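Local coordinates for glucosamine kinase (Streptacidiphilus jiangxiensis, PDB 6HWJ), which catalyses the magnesium- and ATP-dependent phosphorylation of D-glucosamine to D-glucosamine 6-phosphate and, less efficiently, acts on glucose, at residues A[111-116]-A[185-190]; A[127-132]-A[165-170]; A[57-62]-A[179-184]; A[149-154]-A[316-321]. All coordinates share one frame; numbering follows the deposited sequence.

Interaction 1 of 4, residues A[111-116]-A[185-190]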
loop_
_atom_site.group_PDB
_atom_site.type_symbol
_atom_site.label_atom_id
_atom_site.label_comp_id
_atom_site.label_asym_id
_atom_site.label_seq_id
_atom_site.Cartn_x
_atom_site.Cartn_y
_atom_site.Cartn_z
ATOM N N GLY A 111 -15.908 -22.158 -5.414
ATOM C CA GLY A 111 -14.633 -22.856 -5.396
ATOM C C GLY A 111 -13.557 -22.009 -4.743
ATOM O O GLY A 111 -13.330 -20.869 -5.151
ATOM N N GLU A 112 -12.896 -22.540 -3.731
ATOM C CA GLU A 112 -11.940 -21.770 -2.958
ATOM C C GLU A 112 -10.565 -22.406 -3.009
ATOM O O GLU A 112 -10.436 -23.637 -2.996
ATOM C CB GLU A 112 -12.383 -21.651 -1.489
ATOM C CG GLU A 112 -13.647 -20.850 -1.296
ATOM C CD GLU A 112 -14.074 -20.766 0.155
ATOM O OE1 GLU A 112 -13.457 -21.460 1.006
ATOM O OE2 GLU A 112 -15.027 -20.021 0.444
ATOM N N ARG A 113 -9.541 -21.561 -3.046
ATOM C CA ARG A 113 -8.156 -22.017 -3.004
ATOM C C ARG A 113 -7.341 -20.995 -2.228
ATOM O O ARG A 113 -7.336 -19.809 -2.574
ATOM C CB ARG A 113 -7.614 -22.202 -4.426
ATOM C CG ARG A 113 -6.144 -22.568 -4.493
ATOM C CD ARG A 113 -5.738 -22.991 -5.909
ATOM N NE ARG A 113 -5.851 -21.919 -6.891
ATOM C CZ ARG A 113 -4.905 -21.010 -7.128
ATOM N NH1 ARG A 113 -5.088 -20.084 -8.063
ATOM N NH2 ARG A 113 -3.775 -21.019 -6.435
ATOM N N GLY A 114 -6.659 -21.448 -1.177
ATOM C CA GLY A 114 -5.845 -20.549 -0.384
ATOM C C GLY A 114 -4.519 -20.240 -1.044
ATOM O O GLY A 114 -3.956 -21.053 -1.776
ATOM N N ILE A 115 -4.015 -19.032 -0.778
ATOM C CA ILE A 115 -2.717 -18.589 -1.278
ATOM C C ILE A 115 -2.047 -17.767 -0.189
ATOM O O ILE A 115 -2.710 -17.062 0.578
ATOM C CB ILE A 115 -2.813 -17.758 -2.577
ATOM C CG1 ILE A 115 -3.800 -16.611 -2.405
ATOM C CG2 ILE A 115 -3.199 -18.654 -3.740
ATOM C CD1 ILE A 115 -3.655 -15.526 -3.456
ATOM N N ILE A 116 -0.725 -17.848 -0.132
ATOM C CA ILE A 116 0.044 -17.198 0.923
ATOM C C ILE A 116 0.494 -15.835 0.425
ATOM O O ILE A 116 1.196 -15.735 -0.588
ATOM C CB ILE A 116 1.245 -18.056 1.351
ATOM C CG1 ILE A 116 0.792 -19.189 2.276
ATOM C CG2 ILE A 116 2.293 -17.195 2.051
ATOM C CD1 ILE A 116 -0.073 -20.239 1.604
ATOM N N VAL A 185 -11.485 -8.450 -4.870
ATOM C CA VAL A 185 -11.034 -7.822 -6.100
ATOM C C VAL A 185 -10.706 -8.917 -7.111
ATOM O O VAL A 185 -10.541 -10.089 -6.769
ATOM C CB VAL A 185 -9.802 -6.905 -5.890
ATOM C CG1 VAL A 185 -10.067 -5.869 -4.812
ATOM C CG2 VAL A 185 -8.593 -7.776 -5.533
ATOM N N ALA A 186 -10.558 -8.500 -8.366
ATOM C CA ALA A 186 -10.256 -9.433 -9.432
ATOM C C ALA A 186 -8.905 -10.085 -9.190
ATOM O O ALA A 186 -7.983 -9.465 -8.642
ATOM C CB ALA A 186 -10.254 -8.720 -10.783
ATOM N N TYR A 187 -8.817 -11.357 -9.549
ATOM C CA TYR A 187 -7.579 -12.127 -9.506
ATOM C C TYR A 187 -6.850 -11.954 -10.836
ATOM O O TYR A 187 -7.456 -12.104 -11.892
ATOM C CB TYR A 187 -7.916 -13.607 -9.267
ATOM C CG TYR A 187 -6.745 -14.570 -9.225
ATOM C CD1 TYR A 187 -5.590 -14.257 -8.529
ATOM C CD2 TYR A 187 -6.823 -15.810 -9.848
ATOM C CE1 TYR A 187 -4.533 -15.150 -8.469
ATOM C CE2 TYR A 187 -5.776 -16.708 -9.792
ATOM C CZ TYR A 187 -4.636 -16.374 -9.099
ATOM O OH TYR A 187 -3.582 -17.254 -9.039
ATOM N N LEU A 188 -5.552 -11.660 -10.768
ATOM C CA LEU A 188 -4.718 -11.412 -11.944
ATOM C C LEU A 188 -3.582 -12.426 -11.954
ATOM O O LEU A 188 -2.442 -12.089 -11.610
ATOM C CB LEU A 188 -4.191 -9.977 -11.916
ATOM C CG LEU A 188 -5.253 -8.868 -11.796
ATOM C CD1 LEU A 188 -4.613 -7.496 -11.840
ATOM C CD2 LEU A 188 -6.272 -8.985 -12.904
ATOM N N PRO A 189 -3.845 -13.666 -12.381
ATOM C CA PRO A 189 -2.837 -14.728 -12.191
ATOM C C PRO A 189 -1.546 -14.496 -12.962
ATOM O O PRO A 189 -0.468 -14.836 -12.463
ATOM C CB PRO A 189 -3.564 -16.004 -12.674
ATOM C CG PRO A 189 -4.601 -15.515 -13.637
ATOM C CD PRO A 189 -5.037 -14.144 -13.108
ATOM N N GLY A 190 -1.618 -13.919 -14.147
ATOM C CA GLY A 190 -0.418 -13.720 -14.948
ATOM C C GLY A 190 0.203 -12.344 -14.840
ATOM O O GLY A 190 0.613 -11.770 -15.856
#
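Arg-113 and Tyr-187 meet through a single polar contact. Arg-113 NH1 donates to Tyr-187 OH at 3.4 Å, with an N-H...O angle of 153°, a weak hydrogen bond. The phenol oxygen lies at the edge of the guanidinium, in its plane, while the guanidinium and ring planes are turned 61° apart, so the two groups do not stack. The stronger hold on NH1 is a salt bridge to Glu-128, which probably sets where the guanidinium lies; the tyrosine hydroxyl then takes a second, looser share of the same nitrogen.

Beyond this bond, Arg-113 NH1 also comes within 3.9 Å of Tyr-187 CE2, oblique to the ring. The arginine leaves its strand with CG anti to the backbone N (chi1 175°), runs extended and then bends at chi3; the two side chains cross at about a right angle. Over the centre of one tyrosine face sits Pro-189 N, 4.1 Å above the plane.

Ala-186, Tyr-187 and Leu-188 are inferred to bind ATP, and their position after strand 179-186 resembles the hinge of protein kinases. Strand 112-115 is the outermost strand at one side of the six-stranded sheet and pairs with 123-126. From the latter, Ile-125 touches the side chains of both Arg-113 and Tyr-187, and Tyr-187 is tied by backbone hydrogen bonding to Cys-129, just before strand 130-134.

Interaction 2 of 4, residues A[127-132]-A[165-170]; sequences GECAVV and RPWGLL
In the antiparallel sheet that holds the inferred ATP site, a CH-pi contact joins Ala-130 to Trp-167, reaching from strand 130-134 to strand 166-172 across the strand that separates them, 179-186. The two CA atoms are 8.0 Å apart, too far for strand pairing, and the indole spans the gap. Ala-130 CB sits over one face of its six-membered ring, 3.6 Å from the centroid and only 5° off the ring normal. The methyl is therefore nearly equidistant from all six ring carbons, with CZ3 among the nearest at 3.8 Å.

Cys-129 adds a sulfur-aromatic contact from a different direction. Its SG lies 3.8 Å from Trp-167 CH2 and approaches the ring obliquely, 69° off the normal. The thiol stands between the backbone N and the carbonyl carbon (chi1 61°), while the cysteine carbonyl O is 3.9 Å from CZ2, so the outer part of the benzo ring touches both residues. Val-109, from a loop, and Val-84, of helix 79-88, also pack on the tryptophan side chain.

Both strands are irregular here. Cys-129 and Ala-130 together face Val-126, and Trp-167 and Gly-168 together face Val-184. Each is a classic beta bulge, and the tryptophan of one bulge thus packs against both residues of the other within an N-lobe sheet like that of protein kinases.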
loop_
_atom_site.group_PDB
_atom_site.type_symbol
_atom_site.label_atom_id
_atom_site.label_comp_id
_atom_site.label_asym_id
_atom_site.label_seq_id
_atom_site.Cartn_x
_atom_site.Cartn_y
_atom_site.Cartn_z
ATOM N N GLY A 127 -13.459 -18.956 -7.284
ATOM C CA GLY A 127 -13.769 -19.113 -8.699
ATOM C C GLY A 127 -12.591 -18.967 -9.632
ATOM O O GLY A 127 -12.786 -18.763 -10.841
ATOM N N GLU A 128 -11.366 -19.066 -9.110
ATOM C CA GLU A 128 -10.153 -18.801 -9.885
ATOM C C GLU A 128 -10.222 -17.470 -10.627
ATOM O O GLU A 128 -9.552 -17.277 -11.640
ATOM C CB GLU A 128 -9.869 -19.948 -10.864
ATOM C CG GLU A 128 -9.599 -21.275 -10.138
ATOM C CD GLU A 128 -8.442 -21.177 -9.159
ATOM O OE1 GLU A 128 -7.452 -20.483 -9.469
ATOM O OE2 GLU A 128 -8.518 -21.797 -8.075
ATOM N N CYS A 129 -11.028 -16.527 -10.111
ATOM C CA CYS A 129 -11.122 -15.220 -10.748
ATOM C C CYS A 129 -11.308 -14.075 -9.772
ATOM O O CYS A 129 -11.336 -12.934 -10.218
ATOM C CB CYS A 129 -12.271 -15.226 -11.779
ATOM S SG CYS A 129 -13.898 -15.564 -11.088
ATOM N N ALA A 130 -11.407 -14.312 -8.475
ATOM C CA ALA A 130 -11.488 -13.245 -7.490
ATOM C C ALA A 130 -10.640 -13.620 -6.286
ATOM O O ALA A 130 -10.346 -14.795 -6.050
ATOM C CB ALA A 130 -12.933 -12.974 -7.049
ATOM N N VAL A 131 -10.249 -12.600 -5.522
ATOM C CA VAL A 131 -9.423 -12.775 -4.330
ATOM C C VAL A 131 -10.142 -12.111 -3.163
ATOM O O VAL A 131 -10.422 -10.903 -3.203
ATOM C CB VAL A 131 -8.026 -12.165 -4.488
ATOM C CG1 VAL A 131 -7.191 -12.453 -3.245
ATOM C CG2 VAL A 131 -7.362 -12.694 -5.744
ATOM N N VAL A 132 -10.441 -12.889 -2.141
ATOM C CA VAL A 132 -11.008 -12.405 -0.899
ATOM C C VAL A 132 -9.857 -12.269 0.090
ATOM O O VAL A 132 -9.123 -13.235 0.344
ATOM C CB VAL A 132 -12.071 -13.359 -0.345
ATOM C CG1 VAL A 132 -12.538 -12.876 1.048
ATOM C CG2 VAL A 132 -13.231 -13.500 -1.306
ATOM N N ARG A 165 -9.983 -5.108 -10.629
ATOM C CA ARG A 165 -11.353 -4.644 -10.563
ATOM C C ARG A 165 -11.938 -4.964 -9.179
ATOM O O ARG A 165 -11.876 -6.113 -8.738
ATOM C CB ARG A 165 -12.211 -5.301 -11.653
ATOM C CG ARG A 165 -13.661 -4.810 -11.629
ATOM C CD ARG A 165 -14.616 -5.825 -12.226
ATOM N NE ARG A 165 -14.647 -5.772 -13.683
ATOM C CZ ARG A 165 -15.507 -5.049 -14.397
ATOM N NH1 ARG A 165 -15.446 -5.079 -15.719
ATOM N NH2 ARG A 165 -16.417 -4.296 -13.797
ATOM N N PRO A 166 -12.500 -3.984 -8.476
ATOM C CA PRO A 166 -13.154 -4.282 -7.201
ATOM C C PRO A 166 -14.485 -4.969 -7.425
ATOM O O PRO A 166 -15.277 -4.555 -8.274
ATOM C CB PRO A 166 -13.331 -2.901 -6.557
ATOM C CG PRO A 166 -13.466 -1.994 -7.716
ATOM C CD PRO A 166 -12.548 -2.537 -8.790
ATOM N N TRP A 167 -14.712 -6.028 -6.653
ATOM C CA TRP A 167 -15.987 -6.715 -6.584
ATOM C C TRP A 167 -16.812 -6.287 -5.384
ATOM O O TRP A 167 -18.026 -6.118 -5.495
ATOM C CB TRP A 167 -15.771 -8.232 -6.495
ATOM C CG TRP A 167 -15.301 -8.892 -7.757
ATOM C CD1 TRP A 167 -14.493 -8.359 -8.717
ATOM C CD2 TRP A 167 -15.607 -10.228 -8.179
ATOM N NE1 TRP A 167 -14.275 -9.276 -9.711
ATOM C CE2 TRP A 167 -14.947 -10.434 -9.410
ATOM C CE3 TRP A 167 -16.372 -11.267 -7.636
ATOM C CZ2 TRP A 167 -15.022 -11.633 -10.102
ATOM C CZ3 TRP A 167 -16.467 -12.461 -8.332
ATOM C CH2 TRP A 167 -15.797 -12.637 -9.555
ATOM N N GLY A 168 -16.173 -6.125 -4.223
ATOM C CA GLY A 168 -16.904 -5.687 -3.057
ATOM C C GLY A 168 -15.983 -5.371 -1.904
ATOM O O GLY A 168 -14.805 -5.754 -1.884
ATOM N N LEU A 169 -16.562 -4.678 -0.932
ATOM C CA LEU A 169 -15.909 -4.332 0.310
ATOM C C LEU A 169 -16.858 -4.593 1.466
ATOM O O LEU A 169 -18.045 -4.254 1.390
ATOM C CB LEU A 169 -15.511 -2.854 0.311
ATOM C CG LEU A 169 -14.531 -2.439 -0.779
ATOM C CD1 LEU A 169 -14.471 -0.927 -0.879
ATOM C CD2 LEU A 169 -13.171 -3.041 -0.483
ATOM N N LEU A 170 -16.334 -5.183 2.535
ATOM C CA LEU A 170 -17.069 -5.351 3.784
ATOM C C LEU A 170 -16.401 -4.496 4.847
ATOM O O LEU A 170 -15.210 -4.679 5.136
ATOM C CB LEU A 170 -17.097 -6.808 4.229
ATOM C CG LEU A 170 -17.704 -7.058 5.612
ATOM C CD1 LEU A 170 -19.167 -6.595 5.631
ATOM C CD2 LEU A 170 -17.595 -8.514 6.028
#

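Interaction 3 of 4, residues A[57-62]-A[179-184]; sequences RWTVPL and VLLASV
Strands 57-65 and 179-186 belong to different sheets and come nearest at Thr-59 and Leu-181, whose CA atoms are 6.1 Å apart with no hydrogen bond between the two segments. Thr-59 meets Leu-181 through both of its branches. OG1 is 3.4 Å from Leu-181 CD2, and CG2 is 3.5 Å from the backbone O of Leu-181. The threonine chi1 of -58° places CG2 anti to its own backbone N and OG1 beside it, which directs the hydroxyl at the leucine methyl. OG1 is buried by this contact and has no polar partner anywhere in the model, an unsatisfied position.

At the other end of the contact Arg-57 NH1 lies 4.4 Å from Val-179 CG2, an oblique and loose approach. The guanidinium is fixed elsewhere: NH1 forms a salt bridge with Glu-174 and a hydrogen bond to Pro-139 O. Leu-138 of strand 137-138, which pairs with 57-65, touches all four of these side chains.

Leu-181 and Ala-182 both face Leu-170, forming a classic beta bulge. The contact is sheet-to-sheet packing, joining the five-stranded sheet nearer the N-terminus to the kinase-like sheet beside it.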
loop_
_atom_site.group_PDB
_atom_site.type_symbol
_atom_site.label_atom_id
_atom_site.label_comp_id
_atom_site.label_asym_id
_atom_site.label_seq_id
_atom_site.Cartn_x
_atom_site.Cartn_y
_atom_site.Cartn_z
ATOM N N ARG A 57 -9.069 -6.782 19.086
ATOM C CA ARG A 57 -10.200 -7.052 18.207
ATOM C C ARG A 57 -9.727 -7.752 16.948
ATOM O O ARG A 57 -8.624 -7.500 16.455
ATOM C CB ARG A 57 -10.938 -5.774 17.809
ATOM C CG ARG A 57 -11.712 -5.128 18.919
ATOM C CD ARG A 57 -12.862 -4.286 18.349
ATOM N NE ARG A 57 -12.407 -3.292 17.379
ATOM C CZ ARG A 57 -13.221 -2.517 16.666
ATOM N NH1 ARG A 57 -12.720 -1.645 15.804
ATOM N NH2 ARG A 57 -14.533 -2.619 16.810
ATOM N N TRP A 58 -10.594 -8.615 16.408
ATOM C CA TRP A 58 -10.227 -9.492 15.314
ATOM C C TRP A 58 -11.380 -9.652 14.330
ATOM O O TRP A 58 -12.538 -9.745 14.734
ATOM C CB TRP A 58 -9.854 -10.902 15.835
ATOM C CG TRP A 58 -8.859 -10.912 16.958
ATOM C CD1 TRP A 58 -9.108 -10.664 18.288
ATOM C CD2 TRP A 58 -7.468 -11.205 16.856
ATOM N NE1 TRP A 58 -7.949 -10.794 19.010
ATOM C CE2 TRP A 58 -6.927 -11.115 18.154
ATOM C CE3 TRP A 58 -6.619 -11.519 15.787
ATOM C CZ2 TRP A 58 -5.568 -11.325 18.416
ATOM C CZ3 TRP A 58 -5.272 -11.743 16.056
ATOM C CH2 TRP A 58 -4.764 -11.641 17.351
ATOM N N THR A 59 -11.054 -9.718 13.048
ATOM C CA THR A 59 -11.992 -10.174 12.024
ATOM C C THR A 59 -11.844 -11.679 11.921
ATOM O O THR A 59 -10.739 -12.172 11.687
ATOM C CB THR A 59 -11.720 -9.540 10.663
ATOM O OG1 THR A 59 -11.783 -8.120 10.778
ATOM C CG2 THR A 59 -12.743 -10.019 9.609
ATOM N N VAL A 60 -12.949 -12.401 12.076
ATOM C CA VAL A 60 -12.875 -13.856 12.045
ATOM C C VAL A 60 -13.910 -14.404 11.077
ATOM O O VAL A 60 -15.116 -14.255 11.334
ATOM C CB VAL A 60 -13.086 -14.458 13.445
ATOM C CG1 VAL A 60 -12.779 -15.948 13.386
ATOM C CG2 VAL A 60 -12.203 -13.757 14.483
ATOM N N PRO A 61 -13.502 -15.044 9.972
ATOM C CA PRO A 61 -14.469 -15.805 9.184
ATOM C C PRO A 61 -14.838 -17.063 9.939
ATOM O O PRO A 61 -13.965 -17.823 10.364
ATOM C CB PRO A 61 -13.714 -16.111 7.877
ATOM C CG PRO A 61 -12.281 -16.203 8.312
ATOM C CD PRO A 61 -12.125 -15.204 9.460
ATOM N N LEU A 62 -16.134 -17.276 10.124
ATOM C CA LEU A 62 -16.618 -18.327 10.992
ATOM C C LEU A 62 -17.466 -19.330 10.224
ATOM O O LEU A 62 -18.195 -18.985 9.282
ATOM C CB LEU A 62 -17.452 -17.750 12.148
ATOM C CG LEU A 62 -16.663 -16.899 13.136
ATOM C CD1 LEU A 62 -17.639 -16.012 13.903
ATOM C CD2 LEU A 62 -15.852 -17.760 14.095
ATOM N N VAL A 179 -14.255 0.580 9.118
ATOM C CA VAL A 179 -13.147 -0.325 9.387
ATOM C C VAL A 179 -13.212 -1.476 8.392
ATOM O O VAL A 179 -14.236 -2.153 8.290
ATOM C CB VAL A 179 -13.217 -0.852 10.836
ATOM C CG1 VAL A 179 -12.198 -1.966 11.064
ATOM C CG2 VAL A 179 -13.009 0.292 11.822
ATOM N N LEU A 180 -12.116 -1.713 7.685
ATOM C CA LEU A 180 -12.068 -2.767 6.684
ATOM C C LEU A 180 -12.046 -4.132 7.346
ATOM O O LEU A 180 -11.203 -4.405 8.208
ATOM C CB LEU A 180 -10.832 -2.607 5.809
ATOM C CG LEU A 180 -10.491 -3.753 4.850
ATOM C CD1 LEU A 180 -11.552 -3.921 3.771
ATOM C CD2 LEU A 180 -9.141 -3.523 4.195
ATOM N N LEU A 181 -12.962 -4.999 6.915
ATOM C CA LEU A 181 -13.006 -6.380 7.372
ATOM C C LEU A 181 -12.642 -7.358 6.269
ATOM O O LEU A 181 -12.011 -8.381 6.565
ATOM C CB LEU A 181 -14.398 -6.720 7.896
ATOM C CG LEU A 181 -14.978 -5.810 8.979
ATOM C CD1 LEU A 181 -16.364 -6.328 9.409
ATOM C CD2 LEU A 181 -14.049 -5.701 10.164
ATOM N N ALA A 182 -13.008 -7.047 5.021
ATOM C CA ALA A 182 -12.718 -7.913 3.880
ATOM C C ALA A 182 -12.842 -7.118 2.591
ATOM O O ALA A 182 -13.718 -6.265 2.458
ATOM C CB ALA A 182 -13.655 -9.122 3.813
ATOM N N SER A 183 -11.972 -7.425 1.635
ATOM C CA SER A 183 -12.050 -6.891 0.289
ATOM C C SER A 183 -12.103 -8.053 -0.694
ATOM O O SER A 183 -11.551 -9.132 -0.440
ATOM C CB SER A 183 -10.853 -5.992 -0.025
ATOM O OG SER A 183 -9.643 -6.706 0.134
ATOM N N VAL A 184 -12.794 -7.824 -1.810
ATOM C CA VAL A 184 -12.885 -8.774 -2.912
ATOM C C VAL A 184 -12.542 -8.015 -4.184
ATOM O O VAL A 184 -13.202 -7.029 -4.522
ATOM C CB VAL A 184 -14.275 -9.402 -3.010
ATOM C CG1 VAL A 184 -14.291 -10.540 -4.008
ATOM C CG2 VAL A 184 -14.732 -9.895 -1.636
#

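Interaction 4 of 4, residues A[149-154]-A[316-321]. With MG (magnesium ion), chain F; MG (magnesium ion), chain C.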
loop_
_atom_site.group_PDB
_atom_site.type_symbol
_atom_site.label_atom_id
_atom_site.label_comp_id
_atom_site.label_asym_id
_atom_site.label_seq_id
_atom_site.Cartn_x
_atom_site.Cartn_y
_atom_site.Cartn_z
ATOM N N ALA A 149 -10.157 0.288 2.247
ATOM C CA ALA A 149 -11.543 0.283 1.790
ATOM C C ALA A 149 -11.967 1.656 1.268
ATOM O O ALA A 149 -12.715 1.757 0.280
ATOM C CB ALA A 149 -12.479 -0.135 2.925
ATOM N N GLN A 150 -11.527 2.720 1.928
ATOM C CA GLN A 150 -11.872 4.065 1.469
ATOM C C GLN A 150 -11.138 4.406 0.177
ATOM O O GLN A 150 -11.686 5.083 -0.692
ATOM C CB GLN A 150 -11.557 5.095 2.550
ATOM C CG GLN A 150 -12.497 5.043 3.745
ATOM C CD GLN A 150 -12.345 3.774 4.564
ATOM O OE1 GLN A 150 -11.231 3.336 4.851
ATOM N NE2 GLN A 150 -13.473 3.170 4.940
ATOM N N ARG A 151 -9.891 3.956 0.042
ATOM C CA ARG A 151 -9.143 4.210 -1.186
ATOM C C ARG A 151 -9.764 3.479 -2.372
ATOM O O ARG A 151 -10.014 4.083 -3.423
ATOM C CB ARG A 151 -7.683 3.782 -1.010
ATOM C CG ARG A 151 -6.955 4.520 0.118
ATOM C CD ARG A 151 -6.711 5.976 -0.170
ATOM N NE ARG A 151 -6.131 6.641 1.001
ATOM C CZ ARG A 151 -6.824 7.032 2.072
ATOM N NH1 ARG A 151 -8.127 6.860 2.134
ATOM N NH2 ARG A 151 -6.209 7.598 3.083
ATOM N N ILE A 152 -10.021 2.174 -2.220
ATOM C CA ILE A 152 -10.549 1.389 -3.329
ATOM C C ILE A 152 -11.914 1.906 -3.753
ATOM O O ILE A 152 -12.193 2.071 -4.946
ATOM C CB ILE A 152 -10.592 -0.108 -2.948
ATOM C CG1 ILE A 152 -9.162 -0.646 -2.806
ATOM C CG2 ILE A 152 -11.340 -0.896 -4.024
ATOM C CD1 ILE A 152 -9.054 -2.017 -2.162
ATOM N N ALA A 153 -12.796 2.169 -2.776
ATOM C CA ALA A 153 -14.121 2.690 -3.108
ATOM C C ALA A 153 -14.038 4.043 -3.808
ATOM O O ALA A 153 -14.735 4.285 -4.806
ATOM C CB ALA A 153 -14.977 2.791 -1.840
ATOM N N ALA A 154 -13.187 4.943 -3.315
ATOM C CA ALA A 154 -13.057 6.243 -3.959
ATOM C C ALA A 154 -12.582 6.095 -5.398
ATOM O O ALA A 154 -13.071 6.788 -6.303
ATOM C CB ALA A 154 -12.088 7.133 -3.163
ATOM N N VAL A 316 -1.851 -1.766 -6.564
ATOM C CA VAL A 316 -2.377 -2.509 -5.423
ATOM C C VAL A 316 -1.763 -1.957 -4.140
ATOM O O VAL A 316 -0.917 -1.064 -4.177
ATOM C CB VAL A 316 -2.099 -4.014 -5.538
ATOM C CG1 VAL A 316 -2.748 -4.581 -6.777
ATOM C CG2 VAL A 316 -0.605 -4.264 -5.592
ATOM N N ASP A 317 -2.221 -2.496 -2.998
ATOM C CA ASP A 317 -1.607 -2.258 -1.678
ATOM C C ASP A 317 -1.922 -0.858 -1.157
ATOM O O ASP A 317 -1.061 0.025 -1.171
ATOM C CB ASP A 317 -0.094 -2.480 -1.785
ATOM C CG ASP A 317 0.566 -2.739 -0.424
ATOM O OD1 ASP A 317 -0.033 -2.392 0.612
ATOM O OD2 ASP A 317 1.695 -3.295 -0.415
ATOM N N PHE A 318 -3.145 -0.658 -0.659
ATOM C CA PHE A 318 -3.613 0.636 -0.191
ATOM C C PHE A 318 -3.716 0.746 1.336
ATOM O O PHE A 318 -4.477 1.584 1.841
ATOM C CB PHE A 318 -4.967 0.936 -0.822
ATOM C CG PHE A 318 -4.872 1.388 -2.262
ATOM C CD1 PHE A 318 -4.556 2.694 -2.562
ATOM C CD2 PHE A 318 -5.089 0.497 -3.296
ATOM C CE1 PHE A 318 -4.463 3.117 -3.875
ATOM C CE2 PHE A 318 -4.994 0.911 -4.607
ATOM C CZ PHE A 318 -4.684 2.220 -4.894
ATOM N N ASP A 319 -2.946 -0.065 2.068
ATOM C CA ASP A 319 -2.988 -0.049 3.527
ATOM C C ASP A 319 -2.268 1.145 4.138
ATOM O O ASP A 319 -2.438 1.406 5.334
ATOM C CB ASP A 319 -2.349 -1.324 4.089
ATOM C CG ASP A 319 -3.207 -2.541 3.884
ATOM O OD1 ASP A 319 -4.443 -2.392 3.800
ATOM O OD2 ASP A 319 -2.642 -3.652 3.809
ATOM N N GLY A 320 -1.455 1.855 3.364
ATOM C CA GLY A 320 -0.711 2.993 3.870
ATOM C C GLY A 320 0.751 2.686 4.150
ATOM O O GLY A 320 1.239 1.565 4.003
ATOM N N ASN A 321 1.454 3.728 4.589
ATOM C CA ASN A 321 2.896 3.641 4.830
ATOM C C ASN A 321 3.180 2.798 6.064
ATOM O O ASN A 321 2.790 3.191 7.173
ATOM C CB ASN A 321 3.465 5.044 4.992
ATOM C CG ASN A 321 4.967 5.046 5.158
ATOM O OD1 ASN A 321 5.608 4.001 5.119
ATOM N ND2 ASN A 321 5.540 6.235 5.337
HETATM MG MG MG F . 0.683 -2.802 2.644
HETATM MG MG MG C . 3.051 -4.147 -1.895
HETATM O O HOH W 1 2.648 -3.189 1.910
HETATM O O HOH W 2 1.416 -0.784 2.181
HETATM O O HOH W 3 4.568 -4.863 -3.336
HETATM O O HOH W 4 1.830 -5.210 -3.140
HETATM O O HOH W 5 3.253 -6.160 -1.109
#
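The ring of Phe-318, in an Asp-Phe-Asp sequence that recalls the DFG motif of protein kinases, is approached obliquely by two residues of helix 148-157. Arg-151 CB lies 3.7 Å from Phe-318 CD1, and Ile-152 CG1 reaches the other ortho carbon, CD2, at 4.3 Å. The Arg-151 guanidinium, its plane turned 70° from the ring, leads away instead of stacking, and its NE donates to Val-297 O. The His-298 ring also meets Phe-318.

The phenylalanine thus packs against a helix placed like the C-helix of protein kinases. Phe-318 CG is anti to the carbonyl carbon (chi1 -77°), which turns the ring toward that helix, while the CB of Asp-317 points away from the helix, and its carboxylate binds the metals.

Two magnesium ions share the Asp-317 carboxylate. OD1 binds one at 2.2 Å and OD2 the other, also at 2.2 Å. Gln-305 is the second protein residue of the metal site, and waters fill further positions on both ions. One water on the OD1-bound magnesium, at 2.2 Å from the metal, also donates a hydrogen bond to Gly-320 O at 3.0 Å.

In the fold
Interactions 1, 2 and 3 all draw on the six-stranded sheet, with strand 179-186 running from interaction 3 into interaction 1. Interactions 1 and 2 have centres 9 Å apart and are joined by a probable hydrogen bond from Ala-186 N to Arg-165 O at 2.8 Å. Interaction 2 meets interaction 3 through Trp-167 N and Val-184 O, also 2.8 Å. Helix 148-157 of interaction 4 rests on this sheet, with Leu-169 CD1 3.4 Å from Ala-149 O. The inferred ATP-binding residues in 185-190 and the magnesium-binding residues in 316-321 belong to contacts whose centres lie about 19 Å apart, though the nearest atoms of the two contacts are about 5 Å apart.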